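Local coordinates for protein ribokinase (Thermotoga maritima, PDB 1VM7) that probably phosphorylates D-ribose at O-5, using ATP and a divalent cation such as magnesium, as a homodimeric member of the PfkB carbohydrate kinase family, at residues A[25-30]-A[44-49]; A[72-77]-A[126-131]; A[104-109]-A[116-121]; A[166-171]-A[185-190]; A[220-225]-A[232-237]. One frame throughout, in Å; residues are numbered along the deposited sequence.

Contact 1: A[25-30]-A[44-49]; sequences IDIVLK and IEMNVF
Backbone hydrogen bonds tie strand 25-30 antiparallel to strand 45-49. D26 pairs with F49 and V28 with N47, each through two bonds. The shortest of these runs from D26 N to F49 O, 2.7 Å. At K30 the register slips: I44 N (2.6 Å) and, more weakly, E45 N both point at K30 O, which makes a classic beta bulge.

Apolar contacts lie on both faces. On one, M46 has CG anti to its backbone N and bends at SD (chi3 78°). Its CG meets L29 CD2 at 3.6 Å and I27 CG2 at 4.0 Å. On the other, V28 CG2 touches the ring edge of F49 at CE2, 3.6 Å.

A water links three polar groups on the face of V28, K30 and N47. It donates to V28 O and accepts from K30 NZ and N47 ND2. N47 ND2 also donates to E45 OE1 at 3.0 Å.

I27, L29 and M46 pack on the second subunit. The hairpin belongs to the small sheet that forms the lid in PfkB kinases, and I25 and D26 are predicted to bind substrate.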
# COMPACT_ATOMS: atom_id res chain seq x y z
N ILE A 25 -5.39 2.73 -8.00
CA ILE A 25 -4.50 1.60 -8.04
C ILE A 25 -4.95 0.69 -6.93
O ILE A 25 -5.02 1.14 -5.79
CB ILE A 25 -3.06 2.03 -7.68
CG1 ILE A 25 -2.62 3.17 -8.60
CG2 ILE A 25 -2.10 0.87 -7.79
CD1 ILE A 25 -2.64 2.83 -10.07
N ASP A 26 -5.21 -0.58 -7.25
CA ASP A 26 -5.52 -1.56 -6.21
C ASP A 26 -4.26 -2.33 -5.85
O ASP A 26 -3.69 -3.03 -6.70
CB ASP A 26 -6.62 -2.51 -6.67
CG ASP A 26 -7.95 -1.83 -6.76
OD1 ASP A 26 -8.20 -0.95 -5.94
OD2 ASP A 26 -8.77 -2.19 -7.61
N ILE A 27 -3.85 -2.19 -4.60
CA ILE A 27 -2.62 -2.80 -4.10
C ILE A 27 -3.01 -4.00 -3.24
O ILE A 27 -3.54 -3.83 -2.13
CB ILE A 27 -1.73 -1.79 -3.31
CG1 ILE A 27 -1.32 -0.63 -4.23
CG2 ILE A 27 -0.48 -2.45 -2.75
CD1 ILE A 27 -1.03 0.63 -3.49
N VAL A 28 -2.79 -5.21 -3.77
CA VAL A 28 -3.29 -6.40 -3.12
C VAL A 28 -2.13 -7.01 -2.37
O VAL A 28 -1.12 -7.40 -2.96
CB VAL A 28 -3.89 -7.41 -4.12
CG1 VAL A 28 -4.39 -8.66 -3.38
CG2 VAL A 28 -5.03 -6.75 -4.90
N LEU A 29 -2.27 -7.06 -1.05
CA LEU A 29 -1.25 -7.67 -0.22
C LEU A 29 -1.80 -9.01 0.28
O LEU A 29 -2.71 -9.07 1.08
CB LEU A 29 -0.89 -6.75 0.94
CG LEU A 29 -0.46 -5.37 0.46
CD1 LEU A 29 -0.68 -4.35 1.53
CD2 LEU A 29 0.97 -5.43 -0.03
N LYS A 30 -1.20 -10.08 -0.22
CA LYS A 30 -1.54 -11.44 0.13
C LYS A 30 -0.80 -11.81 1.42
O LYS A 30 0.43 -11.74 1.46
CB LYS A 30 -1.06 -12.31 -1.01
CG LYS A 30 -1.67 -13.64 -1.13
CD LYS A 30 -1.69 -14.08 -2.59
CE LYS A 30 -2.93 -13.53 -3.33
NZ LYS A 30 -2.91 -12.07 -3.62
N ILE A 44 3.01 -12.21 1.59
CA ILE A 44 3.38 -13.30 0.72
C ILE A 44 3.60 -12.79 -0.71
O ILE A 44 4.52 -13.23 -1.43
CB ILE A 44 2.27 -14.35 0.72
CG1 ILE A 44 2.15 -14.97 2.12
CG2 ILE A 44 2.55 -15.43 -0.34
CD1 ILE A 44 1.01 -15.97 2.27
N GLU A 45 2.73 -11.89 -1.15
CA GLU A 45 2.86 -11.27 -2.45
C GLU A 45 2.28 -9.89 -2.38
O GLU A 45 1.40 -9.63 -1.55
CB GLU A 45 2.10 -12.04 -3.51
CG GLU A 45 2.69 -13.36 -3.87
CD GLU A 45 2.05 -13.97 -5.08
OE1 GLU A 45 1.09 -13.36 -5.63
OE2 GLU A 45 2.54 -15.04 -5.50
N MET A 46 2.79 -9.03 -3.26
CA MET A 46 2.18 -7.75 -3.57
C MET A 46 1.97 -7.67 -5.07
O MET A 46 2.89 -7.88 -5.85
CB MET A 46 3.05 -6.58 -3.16
CG MET A 46 2.36 -5.25 -3.34
SD MET A 46 3.43 -3.86 -2.96
CE MET A 46 4.41 -3.78 -4.42
N ASN A 47 0.73 -7.39 -5.44
CA ASN A 47 0.32 -7.23 -6.81
C ASN A 47 -0.54 -5.99 -6.97
O ASN A 47 -1.43 -5.76 -6.20
CB ASN A 47 -0.46 -8.47 -7.24
CG ASN A 47 0.38 -9.72 -7.18
OD1 ASN A 47 1.14 -10.00 -8.10
ND2 ASN A 47 0.27 -10.47 -6.11
N VAL A 48 -0.28 -5.22 -8.00
CA VAL A 48 -0.91 -3.95 -8.23
C VAL A 48 -1.70 -4.02 -9.54
O VAL A 48 -1.23 -4.57 -10.54
CB VAL A 48 0.18 -2.88 -8.29
CG1 VAL A 48 -0.39 -1.52 -8.39
CG2 VAL A 48 1.07 -2.97 -7.00
N PHE A 49 -2.92 -3.50 -9.51
CA PHE A 49 -3.84 -3.58 -10.60
C PHE A 49 -4.48 -2.21 -10.74
O PHE A 49 -4.77 -1.54 -9.74
CB PHE A 49 -4.93 -4.60 -10.30
CG PHE A 49 -4.40 -5.94 -9.92
CD1 PHE A 49 -4.07 -6.88 -10.89
CD2 PHE A 49 -4.20 -6.25 -8.59
CE1 PHE A 49 -3.60 -8.13 -10.53
CE2 PHE A 49 -3.74 -7.49 -8.23
CZ PHE A 49 -3.43 -8.43 -9.19
O HOH W 1 -1.15 -9.97 -4.00

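Contact 2: A[72-77]-A[126-131]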
# COMPACT_ATOMS: atom_id res chain seq x y z
N VAL A 72 -12.82 11.94 -18.01
CA VAL A 72 -12.36 13.00 -17.12
C VAL A 72 -12.13 12.35 -15.78
O VAL A 72 -13.03 11.73 -15.18
CB VAL A 72 -13.33 14.21 -17.05
CG1 VAL A 72 -12.74 15.31 -16.15
CG2 VAL A 72 -13.51 14.76 -18.45
N THR A 73 -10.88 12.46 -15.33
CA THR A 73 -10.46 11.79 -14.10
C THR A 73 -9.26 12.54 -13.54
O THR A 73 -8.51 13.15 -14.28
CB THR A 73 -10.12 10.28 -14.28
OG1 THR A 73 -9.83 9.68 -13.01
CG2 THR A 73 -8.91 10.08 -15.17
N CYS A 74 -9.10 12.51 -12.23
CA CYS A 74 -7.96 13.11 -11.60
C CYS A 74 -6.98 12.05 -11.14
O CYS A 74 -7.34 11.14 -10.41
CB CYS A 74 -8.37 13.97 -10.41
SG CYS A 74 -8.83 15.63 -10.92
N ILE A 75 -5.73 12.20 -11.57
CA ILE A 75 -4.67 11.31 -11.13
C ILE A 75 -3.53 12.17 -10.66
O ILE A 75 -3.59 13.37 -10.79
CB ILE A 75 -4.23 10.34 -12.23
CG1 ILE A 75 -3.71 11.10 -13.47
CG2 ILE A 75 -5.42 9.43 -12.61
CD1 ILE A 75 -3.50 10.26 -14.63
N GLY A 76 -2.50 11.56 -10.10
CA GLY A 76 -1.41 12.29 -9.49
C GLY A 76 -0.30 12.57 -10.48
O GLY A 76 -0.50 12.56 -11.70
N ASN A 77 0.89 12.83 -9.95
CA ASN A 77 2.09 12.99 -10.78
C ASN A 77 3.12 11.92 -10.48
O ASN A 77 4.32 12.10 -10.71
CB ASN A 77 2.69 14.39 -10.63
CG ASN A 77 1.99 15.39 -11.49
OD1 ASN A 77 1.97 15.25 -12.72
ND2 ASN A 77 1.41 16.43 -10.87
N ALA A 126 -10.29 13.02 -5.07
CA ALA A 126 -10.96 14.03 -4.27
C ALA A 126 -10.76 15.44 -4.84
O ALA A 126 -11.42 16.38 -4.41
CB ALA A 126 -10.45 13.95 -2.83
N GLU A 127 -9.84 15.59 -5.79
CA GLU A 127 -9.57 16.87 -6.38
C GLU A 127 -10.40 17.14 -7.61
O GLU A 127 -10.32 18.22 -8.16
CB GLU A 127 -8.09 16.94 -6.73
CG GLU A 127 -7.19 16.80 -5.53
CD GLU A 127 -7.42 17.87 -4.46
OE1 GLU A 127 -7.16 19.09 -4.71
OE2 GLU A 127 -7.83 17.48 -3.35
N LEU A 128 -11.21 16.18 -8.03
CA LEU A 128 -12.02 16.31 -9.22
C LEU A 128 -13.28 17.06 -8.86
O LEU A 128 -14.36 16.48 -8.64
CB LEU A 128 -12.31 14.95 -9.81
CG LEU A 128 -13.14 14.93 -11.10
CD1 LEU A 128 -12.90 16.16 -12.02
CD2 LEU A 128 -12.90 13.63 -11.84
N LYS A 129 -13.12 18.38 -8.85
CA LYS A 129 -14.16 19.33 -8.48
C LYS A 129 -14.73 19.99 -9.73
O LYS A 129 -14.16 19.90 -10.85
CB LYS A 129 -13.57 20.39 -7.54
CG LYS A 129 -13.12 19.82 -6.17
CD LYS A 129 -12.06 20.72 -5.53
CE LYS A 129 -11.43 20.08 -4.30
NZ LYS A 129 -12.45 19.83 -3.27
N LYS A 130 -15.85 20.67 -9.52
CA LYS A 130 -16.65 21.18 -10.62
C LYS A 130 -15.87 22.21 -11.44
O LYS A 130 -16.06 22.27 -12.65
CB LYS A 130 -18.03 21.64 -10.11
CG LYS A 130 -18.02 22.78 -9.10
CD LYS A 130 -19.33 22.82 -8.30
CE LYS A 130 -19.65 24.23 -7.85
NZ LYS A 130 -18.46 24.91 -7.24
N GLU A 131 -14.94 22.91 -10.79
CA GLU A 131 -14.07 23.90 -11.42
C GLU A 131 -13.06 23.32 -12.41
O GLU A 131 -12.50 24.05 -13.22
CB GLU A 131 -13.35 24.66 -10.32
CG GLU A 131 -14.29 25.52 -9.47
CD GLU A 131 -14.97 24.75 -8.36
OE1 GLU A 131 -14.53 23.60 -8.06
OE2 GLU A 131 -15.95 25.28 -7.78
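C74 and L128 face each other, and each directs its CB at the opposite segment. The C74 side chain has SG anti to its carbonyl carbon, beside the backbone N (chi1 -85°). This lays the sulfur against the start of the L128 side chain, with SG 3.7 Å from L128 CB and equally close to L128 CA. The carbonyl carbon of E127 lies a little farther off, 4.0 Å from C74 SG.

L128 takes the other course. Its CG is anti to the backbone N (chi1 -178°), so the branch runs past the sulfur toward the beginning of segment 72-77. There the two methyls divide. CD2 settles on the strand backbone, 3.8 Å from both T73 CA and V72 O. CD1 goes to the side chain of V72 and approaches CG1 at 4.2 Å.

This is plain packing without a hydrogen bond between the segments. It brings the link between strand 116-121 and helix 135-138 against strand 69-75 of the large central sheet, the Rossmann-like alpha/beta core of the ribokinase fold. L128 is the centre of an inverse gamma turn, and L128 O accepts a hydrogen bond from T154 OG1.

Around the pair, I97 of the neighbouring strand touches V72 and C74, L132 packs on C74, and I133 on L128. The CB of T73 points away from segment 126-131, and T73 OG1 is hydrogen-bonded to S23 OG and G21 O.

Contact 3: A[104-109]-A[116-121]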
# COMPACT_ATOMS: atom_id res chain seq x y z
N GLY A 104 -5.09 8.05 -6.49
CA GLY A 104 -5.93 7.30 -5.56
C GLY A 104 -5.46 5.85 -5.52
O GLY A 104 -4.99 5.28 -6.57
N ARG A 105 -5.52 5.27 -4.34
CA ARG A 105 -5.07 3.90 -4.11
C ARG A 105 -5.91 3.18 -3.07
O ARG A 105 -6.55 3.81 -2.23
CB ARG A 105 -3.59 3.86 -3.80
CG ARG A 105 -3.09 4.54 -2.57
CD ARG A 105 -1.61 4.78 -2.74
NE ARG A 105 -1.41 5.68 -3.86
CZ ARG A 105 -0.25 6.02 -4.42
NH1 ARG A 105 0.92 5.56 -3.98
NH2 ARG A 105 -0.26 6.85 -5.44
N ALA A 106 -6.00 1.89 -3.21
CA ALA A 106 -6.71 1.07 -2.23
C ALA A 106 -5.73 -0.02 -1.81
O ALA A 106 -5.06 -0.65 -2.66
CB ALA A 106 -7.96 0.50 -2.81
N PHE A 107 -5.62 -0.21 -0.51
CA PHE A 107 -4.71 -1.20 0.07
C PHE A 107 -5.55 -2.36 0.56
O PHE A 107 -6.29 -2.23 1.55
CB PHE A 107 -3.94 -0.61 1.22
CG PHE A 107 -3.12 0.56 0.82
CD1 PHE A 107 -3.65 1.84 0.84
CD2 PHE A 107 -1.81 0.40 0.41
CE1 PHE A 107 -2.88 2.93 0.48
CE2 PHE A 107 -1.03 1.51 0.07
CZ PHE A 107 -1.57 2.75 0.10
N ILE A 108 -5.43 -3.48 -0.14
CA ILE A 108 -6.33 -4.60 0.02
C ILE A 108 -5.54 -5.74 0.65
O ILE A 108 -4.63 -6.29 0.03
CB ILE A 108 -6.95 -5.06 -1.33
CG1 ILE A 108 -7.64 -3.90 -2.06
CG2 ILE A 108 -7.92 -6.27 -1.10
CD1 ILE A 108 -7.88 -4.13 -3.54
N GLU A 109 -5.87 -6.08 1.89
CA GLU A 109 -5.20 -7.19 2.58
C GLU A 109 -6.07 -8.40 2.44
O GLU A 109 -7.21 -8.36 2.84
CB GLU A 109 -4.97 -6.83 4.05
CG GLU A 109 -4.29 -7.91 4.89
CD GLU A 109 -3.97 -7.47 6.33
OE1 GLU A 109 -4.25 -6.31 6.72
OE2 GLU A 109 -3.40 -8.30 7.07
N ASN A 116 -10.93 -10.49 2.59
CA ASN A 116 -10.12 -9.28 2.48
C ASN A 116 -10.67 -8.14 3.34
O ASN A 116 -11.79 -8.21 3.87
CB ASN A 116 -9.98 -8.86 0.99
CG ASN A 116 -11.24 -8.17 0.44
OD1 ASN A 116 -11.85 -7.31 1.10
ND2 ASN A 116 -11.61 -8.52 -0.79
N ARG A 117 -9.84 -7.11 3.48
CA ARG A 117 -10.28 -5.80 3.99
C ARG A 117 -9.45 -4.75 3.29
O ARG A 117 -8.40 -5.08 2.74
CB ARG A 117 -10.10 -5.68 5.51
CG ARG A 117 -8.66 -5.83 5.94
CD ARG A 117 -8.53 -5.74 7.42
NE ARG A 117 -7.18 -6.03 7.85
CZ ARG A 117 -6.88 -6.61 9.01
NH1 ARG A 117 -7.85 -6.98 9.85
NH2 ARG A 117 -5.62 -6.88 9.30
N ILE A 118 -9.94 -3.52 3.31
CA ILE A 118 -9.49 -2.49 2.37
C ILE A 118 -9.38 -1.13 3.07
O ILE A 118 -10.33 -0.68 3.75
CB ILE A 118 -10.48 -2.38 1.18
CG1 ILE A 118 -10.72 -3.74 0.52
CG2 ILE A 118 -10.02 -1.43 0.16
CD1 ILE A 118 -11.54 -3.64 -0.81
N ILE A 119 -8.21 -0.50 2.92
CA ILE A 119 -8.04 0.90 3.23
C ILE A 119 -7.96 1.68 1.92
O ILE A 119 -7.12 1.36 1.07
CB ILE A 119 -6.78 1.14 4.02
CG1 ILE A 119 -6.89 0.52 5.43
CG2 ILE A 119 -6.55 2.64 4.17
CD1 ILE A 119 -5.52 0.27 6.08
N ILE A 120 -8.82 2.69 1.78
CA ILE A 120 -8.94 3.47 0.58
C ILE A 120 -8.41 4.87 0.80
O ILE A 120 -8.85 5.54 1.71
CB ILE A 120 -10.41 3.56 0.10
CG1 ILE A 120 -10.84 2.20 -0.44
CG2 ILE A 120 -10.55 4.62 -1.02
CD1 ILE A 120 -12.27 2.11 -0.81
N PHE A 121 -7.47 5.29 -0.05
CA PHE A 121 -6.96 6.65 -0.04
C PHE A 121 -7.43 7.31 -1.30
O PHE A 121 -6.94 7.02 -2.41
CB PHE A 121 -5.46 6.65 0.05
CG PHE A 121 -4.86 8.02 -0.01
CD1 PHE A 121 -5.00 8.89 1.03
CD2 PHE A 121 -4.16 8.43 -1.13
CE1 PHE A 121 -4.42 10.16 0.97
CE2 PHE A 121 -3.56 9.68 -1.18
CZ PHE A 121 -3.71 10.52 -0.14
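The guanidinium of R117 meets E109 with its edge. OE1 of E109 lies near the guanidinium plane, 3.0 Å from R117 NH2 and 3.2 Å from R117 NE, so one oxygen takes both N-H groups of the salt bridge. The carboxylate is turned 77° from the guanidinium, and both nitrogens reach OE1 from above the carboxylate plane. At the edge of the F107 ring, CD1 lies 3.5 Å from I119 O. At the far end, the R105 guanidinium stands 88° from the F121 ring, and the two side chains run alongside each other.

Strands 105-109 and 116-121 form an antiparallel beta hairpin in the small lid sheet. R105 with F121, F107 with I119 and E109 with R117 are the hydrogen-bonded pairs. The straightest bond goes from F107 N to I119 O, 2.7 Å, with an angle of 177° at the hydrogen. A106, I108, I118 and I120 share one face. There I108 CG1 meets I118 CG1 at 4.0 Å.

The hairpin reaches the dimer interface, where I118, I119 and I120 pair in parallel with a strand of the second subunit. R105 NH2 bonds T103 O and has a salt bridge to D78. T35 braces the other charged pair: its OG1 bonds E109 OE2, and its carbonyl oxygen accepts from R117 NH2. E109 has CG anti to the backbone N and the chain extended beyond it, which carries OE1 out to R117 NE and NH2.

Contact 4: A[166-171]-A[185-190]; sequences VIFDPA and DYLTPN
D169 follows directly on strand 165-168, which lies beside 186-187 in the parallel part of the large central sheet of the ribokinase fold. Its CB is 3.5 Å from T188 OG1. CG stands anti to the backbone N (chi1 -166°) and carries the carboxylate toward T188. OD1 accepts from T188 OG1 at 3.0 Å, from above the carboxylate plane, and forms a salt bridge with K226. OD1 also sits 2.8 Å from T188 O, two acceptors with no bond between them. D258, the predicted proton acceptor, and K226, predicted to bind ATP, put this end beside the active site. T188 OG1 also bonds N261.

Upstream, V166 O accepts from both D185 N and Y186 N, and F168 N donates to Y186 O. L187 lies alongside F168, its CD1 3.5 Å from F168 CD2. Just before strand 186-187, D185 OD2 uses its anti lone pair to take V166 N at 3.0 Å.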
# COMPACT_ATOMS: atom_id res chain seq x y z
N VAL A 166 -27.51 10.63 -19.51
CA VAL A 166 -26.82 10.60 -18.24
C VAL A 166 -27.11 9.25 -17.57
O VAL A 166 -28.28 8.92 -17.29
CB VAL A 166 -27.25 11.77 -17.31
CG1 VAL A 166 -26.47 11.74 -15.98
CG2 VAL A 166 -27.05 13.10 -18.00
N ILE A 167 -26.03 8.49 -17.38
CA ILE A 167 -26.02 7.18 -16.74
C ILE A 167 -25.26 7.33 -15.42
O ILE A 167 -24.09 7.71 -15.43
CB ILE A 167 -25.29 6.14 -17.60
CG1 ILE A 167 -25.99 6.00 -18.96
CG2 ILE A 167 -25.22 4.82 -16.85
CD1 ILE A 167 -25.18 5.34 -20.08
N PHE A 168 -25.94 7.05 -14.30
CA PHE A 168 -25.35 7.17 -12.96
C PHE A 168 -25.36 5.81 -12.23
O PHE A 168 -26.39 5.21 -12.00
CB PHE A 168 -26.10 8.23 -12.15
CG PHE A 168 -25.68 8.32 -10.71
CD1 PHE A 168 -24.37 8.53 -10.38
CD2 PHE A 168 -26.62 8.19 -9.69
CE1 PHE A 168 -23.99 8.61 -9.06
CE2 PHE A 168 -26.25 8.28 -8.38
CZ PHE A 168 -24.93 8.48 -8.05
N ASP A 169 -24.16 5.33 -11.94
CA ASP A 169 -23.95 4.11 -11.20
C ASP A 169 -23.77 4.51 -9.73
O ASP A 169 -22.77 5.14 -9.33
CB ASP A 169 -22.71 3.43 -11.75
CG ASP A 169 -22.56 1.99 -11.32
OD1 ASP A 169 -23.59 1.38 -10.92
OD2 ASP A 169 -21.39 1.48 -11.45
N PRO A 170 -24.78 4.22 -8.90
CA PRO A 170 -24.76 4.75 -7.55
C PRO A 170 -23.83 3.91 -6.65
O PRO A 170 -24.27 3.31 -5.68
CB PRO A 170 -26.23 4.67 -7.14
CG PRO A 170 -26.73 3.41 -7.87
CD PRO A 170 -25.97 3.38 -9.16
N ALA A 171 -22.54 3.91 -6.97
CA ALA A 171 -21.59 3.00 -6.35
C ALA A 171 -20.37 3.78 -5.82
O ALA A 171 -19.69 4.45 -6.58
CB ALA A 171 -21.17 1.97 -7.37
N ASP A 185 -30.97 9.73 -16.90
CA ASP A 185 -31.62 8.91 -17.92
C ASP A 185 -31.56 7.43 -17.51
O ASP A 185 -32.49 6.68 -17.74
CB ASP A 185 -30.97 9.19 -19.29
CG ASP A 185 -31.26 10.61 -19.77
OD1 ASP A 185 -32.40 10.86 -20.20
OD2 ASP A 185 -30.39 11.49 -19.68
N TYR A 186 -30.46 7.04 -16.89
CA TYR A 186 -30.29 5.68 -16.37
C TYR A 186 -29.70 5.72 -14.97
O TYR A 186 -28.69 6.41 -14.71
CB TYR A 186 -29.38 4.83 -17.28
CG TYR A 186 -30.00 4.53 -18.61
CD1 TYR A 186 -29.84 5.39 -19.68
CD2 TYR A 186 -30.79 3.40 -18.80
CE1 TYR A 186 -30.42 5.15 -20.89
CE2 TYR A 186 -31.40 3.16 -20.02
CZ TYR A 186 -31.19 4.03 -21.07
OH TYR A 186 -31.79 3.80 -22.30
N LEU A 187 -30.35 4.99 -14.06
CA LEU A 187 -29.80 4.71 -12.74
C LEU A 187 -29.53 3.21 -12.70
O LEU A 187 -30.41 2.41 -13.00
CB LEU A 187 -30.79 5.09 -11.64
CG LEU A 187 -30.31 4.95 -10.19
CD1 LEU A 187 -29.32 6.02 -9.87
CD2 LEU A 187 -31.47 4.99 -9.21
N THR A 188 -28.32 2.82 -12.32
CA THR A 188 -27.90 1.41 -12.49
C THR A 188 -27.41 0.80 -11.18
O THR A 188 -26.26 0.45 -11.06
CB THR A 188 -26.78 1.29 -13.56
OG1 THR A 188 -25.58 1.91 -13.09
CG2 THR A 188 -27.20 1.94 -14.88
N PRO A 189 -28.28 0.70 -10.17
CA PRO A 189 -27.83 0.14 -8.91
C PRO A 189 -27.74 -1.37 -9.00
O PRO A 189 -28.47 -1.97 -9.75
CB PRO A 189 -28.96 0.53 -7.94
CG PRO A 189 -30.16 0.48 -8.81
CD PRO A 189 -29.72 1.03 -10.13
N ASN A 190 -26.83 -1.97 -8.24
CA ASN A 190 -26.90 -3.41 -7.99
C ASN A 190 -27.88 -3.64 -6.84
O ASN A 190 -28.51 -2.70 -6.36
CB ASN A 190 -25.51 -4.00 -7.68
CG ASN A 190 -24.91 -3.52 -6.36
OD1 ASN A 190 -25.63 -3.18 -5.41
ND2 ASN A 190 -23.57 -3.49 -6.29

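Contact 5: A[220-225]-A[232-237]; sequences VKNVIV and VLLVNK
N222 OD1 is gripped by one strong bond across the segments, from N236 ND2 at 2.7 Å. The N-H points almost straight at the oxygen (170°) and arrives nearly along its C=O axis. The donor amide keeps OD1 close to its own plane, while the two amides stand 86° apart. N236 reaches it with CG in the crowded position between backbone N and carbonyl carbon (chi1 36°). The other end of N222, ND2, donates to D185 O.

Strands 222-225 and 232-236 form an antiparallel beta hairpin near the edge of the central sheet of the ribokinase fold. V223 with V235 and V225 with L233 are hydrogen-bonded pairs, two bonds each; V225 N to L233 O is 2.7 Å.

Those four residues share the face covered by helix 208-217, and V225 CB lies 4.1 Å from L233 CB. On the other face L234 CD1 meets I224 CG1 at 3.9 Å, crossing it obliquely. The same methyl is 3.8 Å from N222 OD1. F260 and F264 of helix 256-269 pack on I224.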
# COMPACT_ATOMS: atom_id res chain seq x y z
N VAL A 220 -36.09 9.92 -12.63
CA VAL A 220 -35.17 9.00 -13.30
C VAL A 220 -35.93 8.39 -14.45
O VAL A 220 -37.02 7.91 -14.26
CB VAL A 220 -34.70 7.84 -12.35
CG1 VAL A 220 -33.89 6.81 -13.12
CG2 VAL A 220 -33.94 8.39 -11.15
N LYS A 221 -35.35 8.37 -15.63
CA LYS A 221 -36.06 7.89 -16.81
C LYS A 221 -36.07 6.36 -16.91
O LYS A 221 -37.07 5.77 -17.29
CB LYS A 221 -35.45 8.50 -18.09
CG LYS A 221 -35.46 10.06 -18.12
CD LYS A 221 -36.89 10.63 -18.27
CE LYS A 221 -36.94 12.15 -18.09
NZ LYS A 221 -37.05 12.56 -16.64
N ASN A 222 -34.94 5.73 -16.60
CA ASN A 222 -34.82 4.27 -16.62
C ASN A 222 -34.05 3.81 -15.40
O ASN A 222 -32.99 4.38 -15.07
CB ASN A 222 -34.02 3.79 -17.84
CG ASN A 222 -34.70 4.08 -19.16
OD1 ASN A 222 -35.45 3.25 -19.66
ND2 ASN A 222 -34.43 5.26 -19.72
N VAL A 223 -34.55 2.79 -14.71
CA VAL A 223 -33.72 2.09 -13.72
C VAL A 223 -33.28 0.73 -14.25
O VAL A 223 -34.09 -0.07 -14.68
CB VAL A 223 -34.44 1.88 -12.36
CG1 VAL A 223 -33.44 1.30 -11.33
CG2 VAL A 223 -35.04 3.18 -11.86
N ILE A 224 -31.98 0.47 -14.20
CA ILE A 224 -31.45 -0.85 -14.54
C ILE A 224 -30.89 -1.43 -13.26
O ILE A 224 -29.89 -0.96 -12.74
CB ILE A 224 -30.34 -0.77 -15.59
CG1 ILE A 224 -30.87 -0.14 -16.88
CG2 ILE A 224 -29.79 -2.17 -15.88
CD1 ILE A 224 -29.76 0.15 -17.88
N VAL A 225 -31.54 -2.47 -12.75
CA VAL A 225 -31.04 -3.09 -11.54
C VAL A 225 -30.20 -4.31 -11.91
O VAL A 225 -30.72 -5.26 -12.46
CB VAL A 225 -32.16 -3.50 -10.58
CG1 VAL A 225 -31.57 -3.87 -9.22
CG2 VAL A 225 -33.19 -2.35 -10.42
N VAL A 232 -30.74 -8.87 -14.94
CA VAL A 232 -30.89 -7.45 -14.85
C VAL A 232 -32.37 -7.13 -14.98
O VAL A 232 -33.11 -7.82 -15.68
CB VAL A 232 -30.08 -6.77 -15.95
CG1 VAL A 232 -30.32 -5.28 -15.94
CG2 VAL A 232 -28.60 -7.05 -15.76
N LEU A 233 -32.79 -6.08 -14.29
CA LEU A 233 -34.14 -5.60 -14.40
C LEU A 233 -34.12 -4.22 -15.02
O LEU A 233 -33.39 -3.36 -14.55
CB LEU A 233 -34.77 -5.55 -13.00
CG LEU A 233 -36.20 -5.07 -12.89
CD1 LEU A 233 -37.12 -6.06 -13.58
CD2 LEU A 233 -36.59 -4.89 -11.40
N LEU A 234 -34.91 -4.03 -16.08
CA LEU A 234 -35.10 -2.70 -16.67
C LEU A 234 -36.48 -2.23 -16.27
O LEU A 234 -37.44 -2.93 -16.47
CB LEU A 234 -35.01 -2.74 -18.20
CG LEU A 234 -35.30 -1.44 -18.98
CD1 LEU A 234 -34.46 -0.24 -18.50
CD2 LEU A 234 -35.10 -1.65 -20.48
N VAL A 235 -36.55 -1.03 -15.70
CA VAL A 235 -37.81 -0.43 -15.28
C VAL A 235 -37.89 0.98 -15.85
O VAL A 235 -37.02 1.81 -15.62
CB VAL A 235 -37.92 -0.36 -13.74
CG1 VAL A 235 -39.25 0.28 -13.29
CG2 VAL A 235 -37.76 -1.74 -13.13
N ASN A 236 -38.94 1.22 -16.63
CA ASN A 236 -39.28 2.57 -17.07
C ASN A 236 -40.80 2.72 -17.14
O ASN A 236 -41.54 1.77 -16.83
CB ASN A 236 -38.62 2.87 -18.41
CG ASN A 236 -38.55 1.65 -19.32
OD1 ASN A 236 -39.53 0.92 -19.49
ND2 ASN A 236 -37.39 1.43 -19.91
N LYS A 237 -41.27 3.92 -17.51
CA LYS A 237 -42.71 4.18 -17.68
C LYS A 237 -43.45 3.11 -18.49
O LYS A 237 -44.60 2.81 -18.20
CB LYS A 237 -42.96 5.56 -18.32
CG LYS A 237 -42.18 5.85 -19.60
CD LYS A 237 -43.05 6.63 -20.58
CE LYS A 237 -42.29 7.04 -21.84
NZ LYS A 237 -43.25 7.74 -22.77

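In the fold
Contacts 1 and 3 are two hairpins of one small sheet. Strands 24-30 and 105-110 are neighbours there, joined by bonds such as L29 N to I108 O, 2.7 Å. Both are partly buried and touch the second subunit. In both, polar and apolar side chains share a face. Contacts 4 and 5 pair strands of the large sheet, and contact 2 packs a loop on another of its strands; all three are buried. Contacts 4 and 5 adjoin, since L187 O meets I224 N at 2.8 Å. Contact 4 is nearest the chain centre, about 9 Å from it, and holds buried polar groups. Contact 5 is mostly apolar, and contact 2 has no hydrogen bond between its segments. Contacts 1 and 5 lie about 36 Å apart between centres.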